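Local atomic coordinates of type IV pilus biogenesis factor PilY1 (Pseudomonas aeruginosa, PDB entry 3HX6), a protein that primes type IV pilus assembly, takes part in twitching motility and adhesion to host cells, and binds calcium, which seems essential for regulating pilus retraction. Residues A[71-74]-A[75-78]; A[145-149]-A[150-154]; A[422-425]-A[426-430]; A[318-321]-A[322-326]. The protein carries 3 engineered substitutions. One frame throughout, in Å; residues are numbered along the deposited sequence.

Contact 1: residues A[71-74]-A[75-78]; sequences SGNY and STFA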
loop_
_atom_site.group_PDB
_atom_site.type_symbol
_atom_site.label_atom_id
_atom_site.label_comp_id
_atom_site.label_asym_id
_atom_site.label_seq_id
_atom_site.Cartn_x
_atom_site.Cartn_y
_atom_site.Cartn_z
ATOM N N SER A 71 18.912 2.063 22.406
ATOM C CA SER A 71 20.223 2.644 22.154
ATOM C C SER A 71 20.417 3.041 20.697
ATOM O O SER A 71 21.436 3.624 20.340
ATOM C CB SER A 71 21.331 1.674 22.577
ATOM O OG SER A 71 21.531 0.652 21.612
ATOM N N GLY A 72 19.439 2.729 19.852
ATOM C CA GLY A 72 19.555 3.085 18.449
ATOM C C GLY A 72 18.492 4.082 18.027
ATOM O O GLY A 72 17.680 4.514 18.845
ATOM N N ASN A 73 18.501 4.459 16.752
ATOM C CA ASN A 73 17.512 5.393 16.228
ATOM C C ASN A 73 17.017 4.838 14.895
ATOM O O ASN A 73 17.628 5.073 13.855
ATOM C CB ASN A 73 18.131 6.775 16.008
ATOM C CG ASN A 73 17.086 7.849 15.829
ATOM O OD1 ASN A 73 16.101 7.661 15.111
ATOM N ND2 ASN A 73 17.287 8.987 16.483
ATOM N N TYR A 74 15.910 4.104 14.920
ATOM C CA TYR A 74 15.406 3.512 13.689
ATOM C C TYR A 74 14.892 4.534 12.684
ATOM O O TYR A 74 15.064 4.353 11.479
ATOM C CB TYR A 74 14.302 2.492 13.982
ATOM C CG TYR A 74 14.088 1.515 12.842
ATOM C CD1 TYR A 74 15.043 0.538 12.547
ATOM C CD2 TYR A 74 12.949 1.585 12.036
ATOM C CE1 TYR A 74 14.874 -0.343 11.477
ATOM C CE2 TYR A 74 12.771 0.709 10.960
ATOM C CZ TYR A 74 13.739 -0.252 10.687
ATOM O OH TYR A 74 13.579 -1.111 9.619
ATOM N N SER A 75 14.266 5.605 13.164
ATOM C CA SER A 75 13.741 6.622 12.256
ATOM C C SER A 75 14.836 7.182 11.349
ATOM O O SER A 75 14.606 7.389 10.160
ATOM C CB SER A 75 13.085 7.765 13.034
ATOM O OG SER A 75 14.056 8.504 13.748
ATOM N N THR A 76 16.024 7.422 11.903
ATOM C CA THR A 76 17.123 7.950 11.097
ATOM C C THR A 76 17.645 6.873 10.146
ATOM O O THR A 76 18.123 7.174 9.052
ATOM C CB THR A 76 18.287 8.475 11.972
ATOM O OG1 THR A 76 18.778 7.427 12.810
ATOM C CG2 THR A 76 17.822 9.633 12.844
ATOM N N PHE A 77 17.553 5.616 10.565
ATOM C CA PHE A 77 17.991 4.514 9.719
ATOM C C PHE A 77 16.998 4.384 8.577
ATOM O O PHE A 77 17.379 4.227 7.423
ATOM C CB PHE A 77 18.011 3.202 10.497
ATOM C CG PHE A 77 18.394 2.010 9.661
ATOM C CD1 PHE A 77 19.723 1.769 9.340
ATOM C CD2 PHE A 77 17.422 1.136 9.188
ATOM C CE1 PHE A 77 20.081 0.666 8.565
ATOM C CE2 PHE A 77 17.770 0.035 8.414
ATOM C CZ PHE A 77 19.101 -0.196 8.102
ATOM N N ALA A 78 15.716 4.434 8.916
ATOM C CA ALA A 78 14.657 4.319 7.920
ATOM C C ALA A 78 14.790 5.443 6.899
ATOM O O ALA A 78 14.728 5.209 5.689
ATOM C CB ALA A 78 13.291 4.377 8.597
HETATM O O HOH W 1 13.552 6.109 15.914
#
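Asn73 precedes the first turn of helix 74-82, and the backbone starts to coil through a bond from Ala78 N to Tyr74 O (2.6 Å, 166° at the hydrogen) and a weak one from Phe77 N to Asn73 O. Asn73 is the N-cap of this helix. Its OD1 accepts from Thr76 N at 3.2 Å, the N-H approaching from above the amide plane, and from Ser75 OG at 2.6 Å, which lies within that plane. Water 1 donates to the same OD1 and accepts from Ser75 N, so the oxygen is gripped by three donors, and two amide N-H groups that the first turn cannot itself satisfy are paired. The Thr76 hydroxyl sits between its own backbone N and carbonyl carbon (chi1 58°), a rotation that turns OG1 back to donate to Asn73 O at 2.8 Å. The Asn73 and Thr76 side chains cross almost perpendicularly, and Ser407 of the second subunit packs on Asn73 and Ser75. Beyond the cap, the side chains of Tyr74 and Phe77 cross at a slant, ring planes 36° apart. The tyrosine hydroxyl is hydrogen-bonded to Asp144 and to the backbone N of Tyr60, which anchors the far end of the ring. The two rings come nearest where Tyr74 CE1 lies 3.7 Å from Phe77 CD2.

Contact 2: residues A[145-149]-A[150-154]; sequences AFFGG and AWHTV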
loop_
_atom_site.group_PDB
_atom_site.type_symbol
_atom_site.label_atom_id
_atom_site.label_comp_id
_atom_site.label_asym_id
_atom_site.label_seq_id
_atom_site.Cartn_x
_atom_site.Cartn_y
_atom_site.Cartn_z
ATOM N N ALA A 145 18.514 -5.730 11.248
ATOM C CA ALA A 145 18.923 -6.234 12.547
ATOM C C ALA A 145 19.782 -5.190 13.238
ATOM O O ALA A 145 20.357 -4.320 12.594
ATOM C CB ALA A 145 19.702 -7.542 12.385
ATOM N N PHE A 146 19.871 -5.287 14.554
ATOM C CA PHE A 146 20.655 -4.339 15.322
ATOM C C PHE A 146 21.834 -5.033 15.984
ATOM O O PHE A 146 21.664 -6.041 16.668
ATOM C CB PHE A 146 19.756 -3.685 16.375
ATOM C CG PHE A 146 20.397 -2.546 17.113
ATOM C CD1 PHE A 146 21.030 -2.756 18.332
ATOM C CD2 PHE A 146 20.324 -1.248 16.609
ATOM C CE1 PHE A 146 21.579 -1.690 19.047
ATOM C CE2 PHE A 146 20.870 -0.172 17.313
ATOM C CZ PHE A 146 21.497 -0.395 18.535
ATOM N N PHE A 147 23.030 -4.498 15.755
ATOM C CA PHE A 147 24.248 -5.028 16.356
ATOM C C PHE A 147 25.383 -4.033 16.109
ATOM O O PHE A 147 25.295 -3.184 15.218
ATOM C CB PHE A 147 24.571 -6.418 15.793
ATOM C CG PHE A 147 24.812 -6.444 14.314
ATOM C CD1 PHE A 147 26.083 -6.202 13.797
ATOM C CD2 PHE A 147 23.773 -6.737 13.431
ATOM C CE1 PHE A 147 26.323 -6.253 12.422
ATOM C CE2 PHE A 147 24.002 -6.791 12.051
ATOM C CZ PHE A 147 25.281 -6.549 11.548
ATOM N N GLY A 148 26.437 -4.115 16.908
ATOM C CA GLY A 148 27.525 -3.170 16.744
ATOM C C GLY A 148 27.000 -1.776 17.041
ATOM O O GLY A 148 27.530 -0.779 16.554
ATOM N N GLY A 149 25.932 -1.718 17.834
ATOM C CA GLY A 149 25.335 -0.450 18.214
ATOM C C GLY A 149 24.558 0.280 17.129
ATOM O O GLY A 149 24.209 1.449 17.296
ATOM N N ALA A 150 24.269 -0.391 16.020
ATOM C CA ALA A 150 23.531 0.260 14.947
ATOM C C ALA A 150 22.641 -0.690 14.157
ATOM O O ALA A 150 22.766 -1.914 14.250
ATOM C CB ALA A 150 24.505 0.954 14.001
ATOM N N TRP A 151 21.732 -0.111 13.386
ATOM C CA TRP A 151 20.845 -0.892 12.546
ATOM C C TRP A 151 21.579 -1.210 11.254
ATOM O O TRP A 151 22.364 -0.401 10.766
ATOM C CB TRP A 151 19.565 -0.115 12.239
ATOM C CG TRP A 151 18.628 -0.088 13.391
ATOM C CD1 TRP A 151 18.487 0.901 14.314
ATOM C CD2 TRP A 151 17.731 -1.132 13.775
ATOM N NE1 TRP A 151 17.555 0.540 15.256
ATOM C CE2 TRP A 151 17.076 -0.706 14.949
ATOM C CE3 TRP A 151 17.420 -2.391 13.242
ATOM C CZ2 TRP A 151 16.124 -1.494 15.606
ATOM C CZ3 TRP A 151 16.470 -3.180 13.897
ATOM C CH2 TRP A 151 15.837 -2.724 15.066
ATOM N N HIS A 152 21.326 -2.399 10.719
ATOM C CA HIS A 152 21.944 -2.853 9.477
ATOM C C HIS A 152 20.892 -3.658 8.749
ATOM O O HIS A 152 19.891 -4.070 9.348
ATOM C CB HIS A 152 23.103 -3.819 9.741
ATOM C CG HIS A 152 24.136 -3.301 10.688
ATOM N ND1 HIS A 152 25.278 -2.659 10.262
ATOM C CD2 HIS A 152 24.200 -3.333 12.039
ATOM C CE1 HIS A 152 26.003 -2.319 11.313
ATOM N NE2 HIS A 152 25.372 -2.716 12.403
ATOM N N THR A 153 21.115 -3.872 7.459
ATOM C CA THR A 153 20.230 -4.717 6.680
ATOM C C THR A 153 21.158 -5.881 6.389
ATOM O O THR A 153 22.254 -5.697 5.848
ATOM C CB THR A 153 19.776 -4.075 5.362
ATOM O OG1 THR A 153 18.979 -2.917 5.640
ATOM C CG2 THR A 153 18.938 -5.070 4.571
ATOM N N VAL A 154 20.745 -7.075 6.786
ATOM C CA VAL A 154 21.584 -8.241 6.582
ATOM C C VAL A 154 20.959 -9.220 5.602
ATOM O O VAL A 154 19.763 -9.165 5.329
ATOM C CB VAL A 154 21.847 -8.965 7.927
ATOM C CG1 VAL A 154 20.556 -9.609 8.440
ATOM C CG2 VAL A 154 22.927 -10.013 7.755
#
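His152 donates from NE2 to Phe147 O across the hairpin, at 2.9 Å and with 141° at the hydrogen, and the oxygen lies close to the plane of the imidazole. The same carbonyl also accepts from Ala150 N at 3.1 Å. The two donors reach it from opposite faces of the carbonyl plane, so both can bind it at once. Phe147 N donates to Ala150 O (3.0 Å), while Ala145 and His152 are joined by a reciprocal pair: Ala145 N to His152 O, and His152 N to Ala145 O, each 2.9 Å. Every backbone N and O of the two hydrogen-bonded pairs, Ala145-His152 and Phe147-Ala150, is thereby satisfied. This is a tight antiparallel beta hairpin closed by a type I' turn from Phe147 to Ala150, with Gly148 and Gly149 both at positive phi; it joins the first two strands of a four-stranded antiparallel sheet, consistent with a blade of the beta-propeller domain. On the His152 face, Phe147 CG sits between its backbone N and carbonyl carbon (chi1 61°), which carries the phenyl ring under the imidazole in an offset stack, centroids 4.0 Å apart and planes 17° apart; the stack and the NE2 bond together restrict the imidazole's rotation. On the other face, the edge of Phe146 points at the indole of Trp151, CD2 lying 3.6 Å from NE1, and Phe146 CB rests over the six-membered ring. Farther along, Thr153 OG1 is hydrogen-bonded to Arg84 and Asp144, and its backbone N to Thr172 OG1.

Contact 3: residues A[422-425]-A[426-430]; sequences WLNN and DGSTK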
loop_
_atom_site.group_PDB
_atom_site.type_symbol
_atom_site.label_atom_id
_atom_site.label_comp_id
_atom_site.label_asym_id
_atom_site.label_seq_id
_atom_site.Cartn_x
_atom_site.Cartn_y
_atom_site.Cartn_z
ATOM N N TRP A 422 -13.880 -27.297 19.827
ATOM C CA TRP A 422 -12.744 -27.154 20.727
ATOM C C TRP A 422 -12.948 -27.598 22.172
ATOM O O TRP A 422 -12.091 -28.281 22.734
ATOM C CB TRP A 422 -12.265 -25.702 20.736
ATOM C CG TRP A 422 -11.956 -25.132 19.379
ATOM C CD1 TRP A 422 -12.731 -24.268 18.658
ATOM C CD2 TRP A 422 -10.772 -25.350 18.603
ATOM N NE1 TRP A 422 -12.100 -23.929 17.486
ATOM C CE2 TRP A 422 -10.896 -24.580 17.425
ATOM C CE3 TRP A 422 -9.614 -26.120 18.790
ATOM C CZ2 TRP A 422 -9.907 -24.554 16.439
ATOM C CZ3 TRP A 422 -8.627 -26.093 17.807
ATOM C CH2 TRP A 422 -8.781 -25.314 16.647
ATOM N N LEU A 423 -14.067 -27.207 22.776
ATOM C CA LEU A 423 -14.315 -27.546 24.177
ATOM C C LEU A 423 -15.641 -28.239 24.451
ATOM O O LEU A 423 -16.618 -28.018 23.743
ATOM C CB LEU A 423 -14.283 -26.274 25.039
ATOM C CG LEU A 423 -13.051 -25.371 25.158
ATOM C CD1 LEU A 423 -11.834 -26.213 25.528
ATOM C CD2 LEU A 423 -12.824 -24.637 23.856
ATOM N N ASN A 424 -15.669 -29.073 25.489
ATOM C CA ASN A 424 -16.912 -29.727 25.890
ATOM C C ASN A 424 -17.600 -28.699 26.776
ATOM O O ASN A 424 -17.049 -27.625 27.017
ATOM C CB ASN A 424 -16.654 -30.994 26.706
ATOM C CG ASN A 424 -16.198 -32.153 25.854
ATOM O OD1 ASN A 424 -16.660 -32.331 24.725
ATOM N ND2 ASN A 424 -15.299 -32.964 26.396
ATOM N N ASN A 425 -18.793 -29.010 27.269
ATOM C CA ASN A 425 -19.492 -28.061 28.124
ATOM C C ASN A 425 -18.803 -27.928 29.488
ATOM O O ASN A 425 -19.046 -26.968 30.218
ATOM C CB ASN A 425 -20.959 -28.472 28.299
ATOM C CG ASN A 425 -21.736 -28.449 26.987
ATOM O OD1 ASN A 425 -21.632 -27.503 26.205
ATOM N ND2 ASN A 425 -22.527 -29.489 26.747
ATOM N N ASP A 426 -17.939 -28.888 29.822
ATOM C CA ASP A 426 -17.205 -28.858 31.089
ATOM C C ASP A 426 -16.069 -27.852 30.995
ATOM O O ASP A 426 -15.570 -27.362 32.008
ATOM C CB ASP A 426 -16.581 -30.220 31.410
ATOM C CG ASP A 426 -17.590 -31.335 31.435
ATOM O OD1 ASP A 426 -18.640 -31.170 32.093
ATOM O OD2 ASP A 426 -17.324 -32.383 30.803
ATOM N N GLY A 427 -15.654 -27.560 29.769
ATOM C CA GLY A 427 -14.560 -26.635 29.571
ATOM C C GLY A 427 -13.309 -27.410 29.211
ATOM O O GLY A 427 -12.262 -26.820 28.953
ATOM N N SER A 428 -13.415 -28.737 29.197
ATOM C CA SER A 428 -12.279 -29.585 28.853
ATOM C C SER A 428 -12.124 -29.628 27.334
ATOM O O SER A 428 -13.101 -29.505 26.597
ATOM C CB SER A 428 -12.480 -31.005 29.390
ATOM O OG SER A 428 -13.510 -31.683 28.691
ATOM N N THR A 429 -10.890 -29.809 26.877
ATOM C CA THR A 429 -10.587 -29.848 25.450
ATOM C C THR A 429 -11.180 -31.046 24.719
ATOM O O THR A 429 -11.008 -32.188 25.139
ATOM C CB THR A 429 -9.062 -29.865 25.212
ATOM O OG1 THR A 429 -8.473 -28.709 25.817
ATOM C CG2 THR A 429 -8.750 -29.870 23.715
ATOM N N LYS A 430 -11.872 -30.781 23.616
ATOM C CA LYS A 430 -12.441 -31.856 22.817
ATOM C C LYS A 430 -11.511 -32.063 21.621
ATOM O O LYS A 430 -10.600 -32.883 21.680
ATOM C CB LYS A 430 -13.855 -31.503 22.350
ATOM C CG LYS A 430 -14.547 -32.663 21.650
ATOM C CD LYS A 430 -16.006 -32.365 21.359
ATOM C CE LYS A 430 -16.644 -33.510 20.582
ATOM N NZ LYS A 430 -15.947 -33.757 19.281
#
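Lys430 N and Trp422 O make the straightest bond between 422-425 and 426-430, 2.7 Å long with 174° at the hydrogen, although the N-H arrives from above the carbonyl plane. Its companion runs from Asn424 N to Ser428 O at 2.8 Å. Between the two, Leu423 faces Thr429 in a single bridge: Leu423 CA makes a C-H contact to Ser428 O, and Thr429 CA makes one to Trp422 O. At the far end the chain reverses through a type I turn from Asn424 to Gly427, closed by Gly427 N donating to Asn424 O at 3.1 Å. Because Asn424 also pairs through its own N with the residue after Gly427, and Gly427 has phi 104°, the end is a type I turn with a G1 beta bulge. The Asn424 side chain crosses that of Lys430 at about a right angle, OD1 resting 3.4 Å from CD, while Asn424 ND2 stands 3.2 Å from Ser428 OG. Leu423, its CG turned beside the backbone N and opposite the carbonyl carbon (chi1 -61°), brings CD1 to 3.5 Å from Gly427 O. Farther out, Thr429 OG1 is hydrogen-bonded to Gln374 OE1, and Trp422, whose CB points away from 426-430, meets His337 and Trp372 edge-to-face through its indole; these tie a largely exposed loop between strands 408-415 and 433-437 to the body of the domain.

Contact 4: residues A[318-321]-A[322-326]; sequences AVDS and AGAAQ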
loop_
_atom_site.group_PDB
_atom_site.type_symbol
_atom_site.label_atom_id
_atom_site.label_comp_id
_atom_site.label_asym_id
_atom_site.label_seq_id
_atom_site.Cartn_x
_atom_site.Cartn_y
_atom_site.Cartn_z
ATOM N N ALA A 318 3.644 -35.624 12.967
ATOM C CA ALA A 318 2.864 -35.863 11.761
ATOM C C ALA A 318 3.087 -37.200 11.063
ATOM O O ALA A 318 4.209 -37.547 10.697
ATOM C CB ALA A 318 3.110 -34.719 10.762
ATOM N N VAL A 319 1.996 -37.937 10.877
ATOM C CA VAL A 319 2.020 -39.218 10.183
ATOM C C VAL A 319 0.827 -39.232 9.235
ATOM O O VAL A 319 -0.211 -38.624 9.524
ATOM C CB VAL A 319 1.895 -40.420 11.158
ATOM C CG1 VAL A 319 3.084 -40.442 12.108
ATOM C CG2 VAL A 319 0.582 -40.339 11.934
ATOM N N ASP A 320 0.966 -39.904 8.098
ATOM C CA ASP A 320 -0.138 -39.962 7.153
ATOM C C ASP A 320 -1.256 -40.851 7.688
ATOM O O ASP A 320 -1.235 -41.261 8.856
ATOM C CB ASP A 320 0.329 -40.476 5.787
ATOM C CG ASP A 320 1.061 -41.798 5.877
ATOM O OD1 ASP A 320 0.696 -42.631 6.735
ATOM O OD2 ASP A 320 1.995 -42.006 5.075
ATOM N N SER A 321 -2.228 -41.135 6.825
ATOM C CA SER A 321 -3.382 -41.967 7.161
ATOM C C SER A 321 -2.964 -43.361 7.615
ATOM O O SER A 321 -3.573 -43.936 8.511
ATOM C CB SER A 321 -4.296 -42.115 5.940
ATOM O OG SER A 321 -4.462 -40.884 5.268
ATOM N N ALA A 322 -1.925 -43.898 6.983
ATOM C CA ALA A 322 -1.435 -45.235 7.302
ATOM C C ALA A 322 -0.516 -45.265 8.520
ATOM O O ALA A 322 -0.177 -46.338 9.017
ATOM C CB ALA A 322 -0.716 -45.822 6.092
ATOM N N GLY A 323 -0.108 -44.092 8.996
ATOM C CA GLY A 323 0.757 -44.039 10.159
ATOM C C GLY A 323 2.224 -43.783 9.868
ATOM O O GLY A 323 3.049 -43.836 10.775
ATOM N N ALA A 324 2.552 -43.511 8.610
ATOM C CA ALA A 324 3.932 -43.244 8.214
ATOM C C ALA A 324 4.280 -41.774 8.440
ATOM O O ALA A 324 3.483 -40.881 8.137
ATOM C CB ALA A 324 4.131 -43.605 6.750
ATOM N N ALA A 325 5.474 -41.538 8.975
ATOM C CA ALA A 325 5.966 -40.197 9.273
ATOM C C ALA A 325 5.961 -39.285 8.056
ATOM O O ALA A 325 6.294 -39.712 6.960
ATOM C CB ALA A 325 7.381 -40.287 9.838
ATOM N N GLN A 326 5.597 -38.023 8.262
ATOM C CA GLN A 326 5.563 -37.034 7.186
ATOM C C GLN A 326 6.554 -35.917 7.492
ATOM O O GLN A 326 6.384 -35.184 8.462
ATOM C CB GLN A 326 4.173 -36.419 7.065
ATOM C CG GLN A 326 3.103 -37.363 6.583
ATOM C CD GLN A 326 1.729 -36.770 6.760
ATOM O OE1 GLN A 326 0.916 -36.756 5.830
ATOM N NE2 GLN A 326 1.456 -36.273 7.962
#
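Asp320 and Ala324 are paired through the backbone, Asp320 N donating to Ala324 O at 2.7 Å, and a second main-chain bond links Gln326 N to Ala318 O at 2.8 Å. Gly323 N reaches back to Asp320 O at 3.1 Å, closing a type I turn from Asp320 to Gly323; with Gly323 at phi 102° and Ala324 O held by Asp320 N, the reversal carries a G1 beta bulge. One carboxylate adds side-chain bonds to this frame. Asp320 CG lies between its own backbone N and carbonyl carbon (chi1 54°), which folds OD1 over the turn to accept from Ala324 N at 2.8 Å, from above the carboxylate plane, and weakly from Gly323 N. Its other oxygen makes a salt bridge with Arg364 and lies against the methyl of Ala324, OD2 to CB 3.2 Å. Apolar and van der Waals contact falls to Val319, whose CB lies 3.6 Å from Gly323 C, and to Gln326. The latter's extended chain runs alongside the Val319-Asp320 peptide, CD 3.5 Å from Asp320 N; its NE2 is hydrogen-bonded to Tyr369 OH and its OE1 accepts from Thr367 OG1. With OD1 taking main-chain N-H groups, one of them weakly, and OD2 paired with the Arg364 guanidinium, the buried Asp320 carboxylate is probably ionised, since both oxygens meet positively polarised or charged groups.

In the fold
Along the chain the order is contact 1, contact 2, contact 4, contact 3. Contacts 1 and 2 are neighbours, centres 10 Å apart: helix 74-82 packs on the hairpin of strands 141-147 and 150-158, Tyr74 meeting Trp151 edge-to-face. Contact 4 lies on the opposite side of the chain's centre, about 43 Å from contact 2 between centres, in the loop leading from strand 307-317 of one four-stranded sheet to strand 333-336 of the ten-stranded mixed sheet. Contact 3, about 27 Å from contact 4, links strands 408-415 and 433-437 of that mixed sheet. Three of the four are thus chain reversals between strands, in a C-terminal domain with four four-stranded antiparallel sheets and one mixed sheet.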